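Local coordinates for putative sarcosine dimethylglycine methyltransferase (Galdieria sulphuraria, PDB 2O57), which probably transfers methyl groups from S-adenosylmethionine to sarcosine and dimethylglycine, the last steps of betaine synthesis from glycine, at residues A[158-163]-A[215-220]; A[168-173]-A[289-294]; A[71-76]-A[230-235]. One frame throughout, in Å; residues are numbered along the deposited sequence.

Contact 1 (A[158-163]-A[215-220]); sequences DAFLHS and GLYRSL
Y217, on helix 214-223, and F160, in the loop 158-163, between them make almost all of the contact. The approach begins at G215, whose N-H is bonded to D192 and whose O receives the N-H of S219. At Y217 the ring leaves the helix with CG anti to the carbonyl carbon (chi1 -74°), which sends it across the 10.0 Å between its CA and that of F160. Its hydroxyl end reaches the F160 side chain at the first carbon, OH lying 3.6 Å from F160 CB. The two rings meet obliquely, F160 CD2 being 4.2 Å from Y217 CE2, and F170 of helix 166-176 sets itself edge-to-face with both. The loop follows strand 151-157 in a sheet of order 3-2-1-4-5-7-6, the topology of class I methyltransferases, and it turns here as S163 N bonds to F160 O at 3.0 Å. A buried hydroxyl in such a place needs a partner: D187 supplies OD2 to Y217 OH, while its OD1 takes the N-H of L161, one carboxylate thereby joining helix and loop. R218, next along, turns outward to form a salt bridge with E191 of the second subunit, and L220 packs on K166.

Contact 2 (A[168-173]-A[289-294]); sequences KVFQEC and MLFRKS
Helix 166-176 lies against the sheet of this class I methyltransferase fold, and F170 meets F291 of strand 284-293 where the two layers come together. The pair is an offset edge-to-face (T-shaped) stack: the edge of F170 is directed at the face of F291, with ring centroids 5.6 Å apart and planes turned by 79°. One corner of the ring does most of the touching. F170 CE1 stands 3.8 Å from both F291 CZ and F291 CE2, and CE2 lies near the plane of the F170 ring. CB of each residue points at the other segment, and in F170 CG stays anti to the carbonyl carbon (chi1 -81°), which turns the rim of the ring to F291. The contact is apolar, and both residues are buried. Polar bonds fasten the end of the strand instead: K293, centre of an inverse gamma turn, donates through NZ to A174 O in the last turn of helix 166-176, to L177 O just beyond it and to N149 OD1 before strand 151-157. Around the ring pair, F291 also packs on T228 of strand 226-233 and A221 of helix 214-223, F170 rests on L220, and M183 of strand 181-190 touches both rings.

Contact 3 (A[71-76]-A[230-235]); sequences ASELAM and RTFSRP
E73 and R230 form a salt bridge between helix 59-76 and strand 226-233, the edge strand of the sheet within this chain; the short segments run almost antiparallel, with their axes 11.9 Å apart. Along the helix, A71 turns to the interior and packs on W155, F99 and F104. S72 bonds through its O to the N of M76. E73 then does the main work. Its chain bends at chi2 (-75°) and carries the carboxylate out toward the strand, where OE1 takes R230 NH1 at 2.7 Å. The bond uses the anti lone pair of OE1, is bent (139° at the hydrogen), and brings the oxygen in tilted from the guanidinium plane. The same NH1 reaches the backbone, making a weak bond to E73 O at 3.1 Å. F232 CZ sits over a face of the carboxylate, 3.5 Å from E73 CD, the ring plane turned 61° from it, and W69 gives OE2 a hydrogen bond from NE1 while setting its ring edge-to-face with F232. L74 points the other way, to F153 and W155. At the end of the segment M76 brings CB within 4.3 Å of R230 NH1, and a water joins M76 O to R230 NH2 by two weak bonds.

The ion pairs continue across the dimer interface: OE1 of E73 also pairs with R234 of the second subunit, and R230 NH2 with D236 of that subunit, while T231 to S233 continue the sheet into it as an antiparallel pairing. OE1 has an arginine from each subunit and OE2 an indole N-H, so the buried carboxylate would be expected to stay ionised, its charge balanced only partly within its own chain.

Overall arrangement
From the N terminus, the chain first passes 71-76, the start of contact 3, which stays open until 230-235 and ties helix 59-76 to the edge strand at the dimer interface. Within that span contact 1 opens at 158-163 and closes at 215-220, joining the loop after strand 151-157 to helix 214-223. Contact 2 starts between these, at 168-173, and closes last, at 289-294, tying helix 166-176 to strand 284-293, the last strand; it therefore crosses both of the others. Contacts 1 and 2 touch on the side of the sheet where helices 166-176 and 214-223 pack. Contacts 2 and 3 meet through neighbouring strands, whereas contacts 1 and 3 stay about 6 Å apart at their nearest atoms.

Contact 1 (A[158-163]-A[215-220])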
loop_
_atom_site.group_PDB
_atom_site.type_symbol
_atom_site.label_atom_id
_atom_site.label_comp_id
_atom_site.label_asym_id
_atom_site.label_seq_id
_atom_site.Cartn_x
_atom_site.Cartn_y
_atom_site.Cartn_z
ATOM N N ASP A 158 10.503 -6.699 7.786
ATOM C CA ASP A 158 10.206 -8.116 8.103
ATOM C C ASP A 158 10.885 -8.601 9.383
ATOM O O ASP A 158 11.127 -9.783 9.546
ATOM C CB ASP A 158 10.583 -9.022 6.912
ATOM C CG ASP A 158 9.857 -8.614 5.613
ATOM O OD1 ASP A 158 8.883 -7.817 5.686
ATOM O OD2 ASP A 158 10.258 -9.116 4.545
ATOM N N ALA A 159 11.169 -7.680 10.288
ATOM C CA ALA A 159 11.863 -8.028 11.538
ATOM C C ALA A 159 10.933 -8.231 12.736
ATOM O O ALA A 159 11.280 -8.965 13.667
ATOM C CB ALA A 159 12.876 -6.953 11.861
ATOM N N PHE A 160 9.809 -7.515 12.769
ATOM C CA PHE A 160 8.907 -7.519 13.953
ATOM C C PHE A 160 8.234 -8.897 14.103
ATOM O O PHE A 160 7.872 -9.286 15.214
ATOM C CB PHE A 160 7.808 -6.448 13.804
ATOM C CG PHE A 160 8.242 -5.003 14.100
ATOM C CD1 PHE A 160 9.589 -4.584 14.072
ATOM C CD2 PHE A 160 7.268 -4.060 14.421
ATOM C CE1 PHE A 160 9.937 -3.239 14.328
ATOM C CE2 PHE A 160 7.599 -2.734 14.680
ATOM C CZ PHE A 160 8.953 -2.320 14.637
ATOM N N LEU A 161 8.107 -9.630 12.988
ATOM C CA LEU A 161 7.527 -10.985 12.965
ATOM C C LEU A 161 8.000 -11.853 14.143
ATOM O O LEU A 161 7.187 -12.520 14.791
ATOM C CB LEU A 161 7.831 -11.709 11.616
ATOM C CG LEU A 161 7.428 -13.195 11.458
ATOM C CD1 LEU A 161 5.935 -13.331 11.516
ATOM C CD2 LEU A 161 7.915 -13.777 10.146
ATOM N N HIS A 162 9.302 -11.844 14.402
ATOM C CA HIS A 162 9.920 -12.730 15.385
ATOM C C HIS A 162 9.949 -12.180 16.812
ATOM O O HIS A 162 10.226 -12.908 17.793
ATOM C CB HIS A 162 11.333 -13.055 14.913
ATOM C CG HIS A 162 11.379 -13.582 13.511
ATOM N ND1 HIS A 162 10.833 -14.800 13.160
ATOM C CD2 HIS A 162 11.879 -13.048 12.371
ATOM C CE1 HIS A 162 11.019 -15.007 11.868
ATOM N NE2 HIS A 162 11.644 -13.955 11.364
ATOM N N SER A 163 9.646 -10.896 16.942
ATOM C CA SER A 163 9.695 -10.253 18.226
ATOM C C SER A 163 8.506 -10.644 19.075
ATOM O O SER A 163 7.350 -10.491 18.657
ATOM C CB SER A 163 9.706 -8.745 18.037
ATOM O OG SER A 163 10.236 -8.124 19.173
ATOM N N GLY A 215 -4.220 -4.350 12.250
ATOM C CA GLY A 215 -5.079 -3.793 13.306
ATOM C C GLY A 215 -4.345 -3.739 14.641
ATOM O O GLY A 215 -4.424 -2.735 15.363
ATOM N N LEU A 216 -3.619 -4.812 14.971
ATOM C CA LEU A 216 -2.874 -4.831 16.246
ATOM C C LEU A 216 -1.760 -3.769 16.268
ATOM O O LEU A 216 -1.638 -3.017 17.229
ATOM C CB LEU A 216 -2.265 -6.199 16.542
ATOM C CG LEU A 216 -1.360 -6.320 17.786
ATOM C CD1 LEU A 216 -2.060 -6.004 19.127
ATOM C CD2 LEU A 216 -0.774 -7.765 17.810
ATOM N N TYR A 217 -0.945 -3.748 15.216
ATOM C CA TYR A 217 0.136 -2.766 15.121
ATOM C C TYR A 217 -0.389 -1.325 15.221
ATOM O O TYR A 217 0.215 -0.482 15.887
ATOM C CB TYR A 217 0.932 -2.975 13.829
ATOM C CG TYR A 217 1.857 -4.201 13.872
ATOM C CD1 TYR A 217 1.805 -5.116 14.934
ATOM C CD2 TYR A 217 2.762 -4.439 12.855
ATOM C CE1 TYR A 217 2.663 -6.252 14.966
ATOM C CE2 TYR A 217 3.633 -5.554 12.882
ATOM C CZ TYR A 217 3.557 -6.462 13.939
ATOM O OH TYR A 217 4.425 -7.564 13.935
ATOM N N ARG A 218 -1.512 -1.041 14.565
ATOM C CA ARG A 218 -2.105 0.306 14.635
ATOM C C ARG A 218 -2.500 0.672 16.073
ATOM O O ARG A 218 -2.254 1.807 16.534
ATOM C CB ARG A 218 -3.313 0.400 13.711
ATOM C CG ARG A 218 -4.065 1.748 13.740
ATOM C CD ARG A 218 -5.099 1.807 12.564
ATOM N NE ARG A 218 -6.181 0.855 12.823
ATOM C CZ ARG A 218 -7.277 0.709 12.088
ATOM N NH1 ARG A 218 -7.479 1.458 11.004
ATOM N NH2 ARG A 218 -8.189 -0.179 12.452
ATOM N N SER A 219 -3.119 -0.293 16.767
ATOM C CA SER A 219 -3.566 -0.121 18.149
ATOM C C SER A 219 -2.385 0.099 19.094
ATOM O O SER A 219 -2.386 1.012 19.920
ATOM C CB SER A 219 -4.343 -1.367 18.603
ATOM O OG SER A 219 -4.651 -1.247 19.983
ATOM N N LEU A 220 -1.377 -0.756 18.987
ATOM C CA LEU A 220 -0.144 -0.615 19.791
ATOM C C LEU A 220 0.553 0.695 19.484
ATOM O O LEU A 220 0.928 1.426 20.400
ATOM C CB LEU A 220 0.815 -1.793 19.555
ATOM C CG LEU A 220 0.348 -3.195 19.998
ATOM C CD1 LEU A 220 1.382 -4.261 19.555
ATOM C CD2 LEU A 220 0.152 -3.247 21.526
#

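Contact 2 (A[168-173]-A[289-294])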
loop_
_atom_site.group_PDB
_atom_site.type_symbol
_atom_site.label_atom_id
_atom_site.label_comp_id
_atom_site.label_asym_id
_atom_site.label_seq_id
_atom_site.Cartn_x
_atom_site.Cartn_y
_atom_site.Cartn_z
ATOM N N LYS A 168 6.138 -3.640 23.843
ATOM C CA LYS A 168 7.449 -3.087 24.188
ATOM C C LYS A 168 8.255 -2.585 22.967
ATOM O O LYS A 168 8.874 -1.521 23.043
ATOM C CB LYS A 168 8.249 -4.097 25.029
ATOM C CG LYS A 168 9.572 -3.571 25.573
ATOM C CD LYS A 168 9.400 -2.295 26.407
ATOM C CE LYS A 168 10.752 -1.933 27.039
ATOM N NZ LYS A 168 10.658 -0.649 27.753
ATOM N N VAL A 169 8.195 -3.324 21.847
ATOM C CA VAL A 169 8.773 -2.893 20.548
ATOM C C VAL A 169 8.258 -1.507 20.167
ATOM O O VAL A 169 9.034 -0.582 19.946
ATOM C CB VAL A 169 8.449 -3.894 19.402
ATOM C CG1 VAL A 169 9.024 -3.410 18.050
ATOM C CG2 VAL A 169 8.992 -5.293 19.753
ATOM N N PHE A 170 6.949 -1.356 20.130
ATOM C CA PHE A 170 6.377 -0.062 19.765
ATOM C C PHE A 170 6.683 1.031 20.805
ATOM O O PHE A 170 6.878 2.168 20.434
ATOM C CB PHE A 170 4.865 -0.189 19.469
ATOM C CG PHE A 170 4.574 -0.696 18.080
ATOM C CD1 PHE A 170 4.592 0.187 16.972
ATOM C CD2 PHE A 170 4.255 -2.032 17.873
ATOM C CE1 PHE A 170 4.354 -0.291 15.674
ATOM C CE2 PHE A 170 3.976 -2.519 16.601
ATOM C CZ PHE A 170 4.033 -1.650 15.482
ATOM N N GLN A 171 6.772 0.679 22.095
ATOM C CA GLN A 171 7.131 1.675 23.119
ATOM C C GLN A 171 8.569 2.203 22.867
ATOM O O GLN A 171 8.843 3.400 23.033
ATOM C CB GLN A 171 7.015 1.084 24.540
ATOM C CG GLN A 171 5.563 0.948 25.022
ATOM C CD GLN A 171 5.445 0.211 26.327
ATOM O OE1 GLN A 171 6.281 -0.627 26.653
ATOM N NE2 GLN A 171 4.401 0.510 27.085
ATOM N N GLU A 172 9.486 1.286 22.572
ATOM C CA GLU A 172 10.875 1.646 22.272
ATOM C C GLU A 172 10.970 2.464 20.995
ATOM O O GLU A 172 11.723 3.422 20.945
ATOM C CB GLU A 172 11.775 0.406 22.171
ATOM C CG GLU A 172 12.113 -0.226 23.538
ATOM C CD GLU A 172 12.958 0.731 24.345
ATOM O OE1 GLU A 172 14.184 0.787 24.119
ATOM O OE2 GLU A 172 12.402 1.455 25.185
ATOM N N CYS A 173 10.220 2.066 19.959
ATOM C CA CYS A 173 10.200 2.842 18.703
ATOM C C CYS A 173 9.783 4.296 18.967
ATOM O O CYS A 173 10.457 5.239 18.504
ATOM C CB CYS A 173 9.321 2.198 17.631
ATOM S SG CYS A 173 10.007 0.637 16.943
HETATM N N MSE A 289 3.441 -0.432 6.775
HETATM C CA MSE A 289 2.841 0.700 7.481
HETATM C C MSE A 289 3.805 1.862 7.666
HETATM O O MSE A 289 4.995 1.662 7.797
HETATM C CB MSE A 289 2.354 0.298 8.868
HETATM C CG MSE A 289 1.700 -1.077 8.922
HETATM SE SE MSE A 289 1.252 -1.736 10.673
HETATM C CE MSE A 289 -0.255 -0.542 11.129
ATOM N N LEU A 290 3.263 3.074 7.714
ATOM C CA LEU A 290 4.045 4.232 8.119
ATOM C C LEU A 290 3.335 4.919 9.262
ATOM O O LEU A 290 2.092 5.054 9.273
ATOM C CB LEU A 290 4.257 5.205 6.976
ATOM C CG LEU A 290 5.428 4.908 6.032
ATOM C CD1 LEU A 290 4.969 3.818 4.970
ATOM C CD2 LEU A 290 5.695 6.216 5.385
ATOM N N PHE A 291 4.131 5.339 10.232
ATOM C CA PHE A 291 3.627 6.000 11.426
ATOM C C PHE A 291 4.350 7.311 11.587
ATOM O O PHE A 291 5.471 7.465 11.093
ATOM C CB PHE A 291 3.940 5.178 12.679
ATOM C CG PHE A 291 3.456 3.752 12.638
ATOM C CD1 PHE A 291 2.156 3.433 13.022
ATOM C CD2 PHE A 291 4.322 2.727 12.264
ATOM C CE1 PHE A 291 1.716 2.100 13.018
ATOM C CE2 PHE A 291 3.899 1.395 12.269
ATOM C CZ PHE A 291 2.594 1.084 12.644
ATOM N N ARG A 292 3.726 8.253 12.282
ATOM C CA ARG A 292 4.452 9.426 12.726
ATOM C C ARG A 292 4.279 9.608 14.234
ATOM O O ARG A 292 3.202 9.361 14.778
ATOM C CB ARG A 292 4.006 10.682 11.972
ATOM C CG ARG A 292 4.847 11.925 12.298
ATOM C CD ARG A 292 4.364 13.216 11.633
ATOM N NE ARG A 292 4.464 13.257 10.172
ATOM C CZ ARG A 292 5.551 13.566 9.452
ATOM N NH1 ARG A 292 6.749 13.833 10.018
ATOM N NH2 ARG A 292 5.431 13.593 8.134
ATOM N N LYS A 293 5.348 10.014 14.914
ATOM C CA LYS A 293 5.272 10.359 16.329
ATOM C C LYS A 293 4.595 11.747 16.534
ATOM O O LYS A 293 5.264 12.796 16.582
ATOM C CB LYS A 293 6.656 10.346 16.978
ATOM C CG LYS A 293 6.617 10.567 18.483
ATOM C CD LYS A 293 8.007 10.301 19.135
ATOM C CE LYS A 293 8.064 10.792 20.583
ATOM N NZ LYS A 293 9.423 10.501 21.186
ATOM N N SER A 294 3.267 11.720 16.603
ATOM C CA SER A 294 2.424 12.914 16.786
ATOM C C SER A 294 1.040 12.412 17.148
ATOM O O SER A 294 0.678 11.265 16.833
ATOM C CB SER A 294 2.329 13.780 15.507
ATOM O OG SER A 294 1.811 13.020 14.427
#

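Contact 3 (A[71-76]-A[230-235])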
loop_
_atom_site.group_PDB
_atom_site.type_symbol
_atom_site.label_atom_id
_atom_site.label_comp_id
_atom_site.label_asym_id
_atom_site.label_seq_id
_atom_site.Cartn_x
_atom_site.Cartn_y
_atom_site.Cartn_z
ATOM N N ALA A 71 11.149 3.188 0.438
ATOM C CA ALA A 71 11.944 4.402 0.524
ATOM C C ALA A 71 11.161 5.580 -0.091
ATOM O O ALA A 71 11.175 6.672 0.436
ATOM C CB ALA A 71 13.271 4.214 -0.153
ATOM N N SER A 72 10.438 5.322 -1.180
ATOM C CA SER A 72 9.622 6.364 -1.795
ATOM C C SER A 72 8.498 6.830 -0.866
ATOM O O SER A 72 8.238 8.024 -0.773
ATOM C CB SER A 72 9.086 5.887 -3.156
ATOM O OG SER A 72 8.288 6.892 -3.763
ATOM N N GLU A 73 7.862 5.896 -0.152
ATOM C CA GLU A 73 6.778 6.217 0.776
ATOM C C GLU A 73 7.376 7.090 1.893
ATOM O O GLU A 73 6.855 8.151 2.194
ATOM C CB GLU A 73 6.114 4.940 1.341
ATOM C CG GLU A 73 5.393 4.060 0.257
ATOM C CD GLU A 73 4.084 4.635 -0.217
ATOM O OE1 GLU A 73 3.570 5.593 0.418
ATOM O OE2 GLU A 73 3.548 4.140 -1.218
ATOM N N LEU A 74 8.502 6.656 2.449
ATOM C CA LEU A 74 9.191 7.397 3.488
ATOM C C LEU A 74 9.621 8.798 3.012
ATOM O O LEU A 74 9.488 9.771 3.747
ATOM C CB LEU A 74 10.409 6.607 3.956
ATOM C CG LEU A 74 10.999 6.896 5.333
ATOM C CD1 LEU A 74 9.922 6.958 6.425
ATOM C CD2 LEU A 74 12.024 5.778 5.665
ATOM N N ALA A 75 10.149 8.895 1.794
ATOM C CA ALA A 75 10.614 10.187 1.251
ATOM C C ALA A 75 9.485 11.229 1.148
ATOM O O ALA A 75 9.702 12.444 1.382
ATOM C CB ALA A 75 11.298 9.992 -0.109
HETATM N N MSE A 76 8.277 10.750 0.805
HETATM C CA MSE A 76 7.094 11.631 0.697
HETATM C C MSE A 76 6.769 12.296 2.042
HETATM O O MSE A 76 6.131 13.345 2.064
HETATM C CB MSE A 76 5.858 10.862 0.157
HETATM C CG MSE A 76 6.013 10.350 -1.285
HETATM SE SE MSE A 76 6.010 11.804 -2.531
HETATM C CE MSE A 76 4.094 11.942 -2.823
ATOM N N ARG A 230 -0.497 5.563 6.901
ATOM C CA ARG A 230 -0.966 4.724 5.802
ATOM C C ARG A 230 -0.616 3.257 6.051
ATOM O O ARG A 230 0.366 2.958 6.757
ATOM C CB ARG A 230 -0.371 5.205 4.477
ATOM C CG ARG A 230 1.172 5.179 4.403
ATOM C CD ARG A 230 1.710 5.896 3.175
ATOM N NE ARG A 230 1.834 7.343 3.420
ATOM C CZ ARG A 230 2.829 8.114 2.981
ATOM N NH1 ARG A 230 3.815 7.628 2.219
ATOM N NH2 ARG A 230 2.842 9.401 3.292
ATOM N N THR A 231 -1.393 2.354 5.445
ATOM C CA THR A 231 -1.146 0.919 5.508
ATOM C C THR A 231 -1.352 0.235 4.150
ATOM O O THR A 231 -2.044 0.774 3.240
ATOM C CB THR A 231 -1.999 0.215 6.594
ATOM O OG1 THR A 231 -3.387 0.270 6.264
ATOM C CG2 THR A 231 -1.812 0.860 7.963
ATOM N N PHE A 232 -0.740 -0.948 4.026
ATOM C CA PHE A 232 -0.670 -1.693 2.794
ATOM C C PHE A 232 -0.784 -3.160 3.179
ATOM O O PHE A 232 -0.201 -3.599 4.182
ATOM C CB PHE A 232 0.693 -1.456 2.084
ATOM C CG PHE A 232 1.018 0.003 1.817
ATOM C CD1 PHE A 232 0.731 0.587 0.580
ATOM C CD2 PHE A 232 1.625 0.793 2.793
ATOM C CE1 PHE A 232 1.024 1.955 0.339
ATOM C CE2 PHE A 232 1.896 2.150 2.563
ATOM C CZ PHE A 232 1.608 2.729 1.343
ATOM N N SER A 233 -1.567 -3.912 2.418
ATOM C CA SER A 233 -1.665 -5.364 2.624
ATOM C C SER A 233 -1.477 -5.962 1.244
ATOM O O SER A 233 -2.224 -5.619 0.306
ATOM C CB SER A 233 -3.022 -5.738 3.241
ATOM O OG SER A 233 -3.222 -7.154 3.233
ATOM N N ARG A 234 -0.445 -6.789 1.099
ATOM C CA ARG A 234 -0.135 -7.377 -0.193
ATOM C C ARG A 234 -0.057 -8.888 -0.044
ATOM O O ARG A 234 1.063 -9.428 -0.015
ATOM C CB ARG A 234 1.194 -6.833 -0.701
ATOM C CG ARG A 234 1.172 -5.301 -0.945
ATOM C CD ARG A 234 2.555 -4.825 -1.361
ATOM N NE ARG A 234 2.681 -3.366 -1.432
ATOM C CZ ARG A 234 2.517 -2.673 -2.552
ATOM N NH1 ARG A 234 2.211 -3.294 -3.715
ATOM N NH2 ARG A 234 2.695 -1.354 -2.516
ATOM N N PRO A 235 -1.225 -9.578 0.042
ATOM C CA PRO A 235 -1.141 -11.055 0.103
ATOM C C PRO A 235 -0.610 -11.654 -1.212
ATOM O O PRO A 235 -0.006 -12.734 -1.194
ATOM C CB PRO A 235 -2.581 -11.492 0.398
ATOM C CG PRO A 235 -3.442 -10.343 -0.120
ATOM C CD PRO A 235 -2.630 -9.091 0.114
HETATM O O HOH W 1 3.381 12.416 2.615
#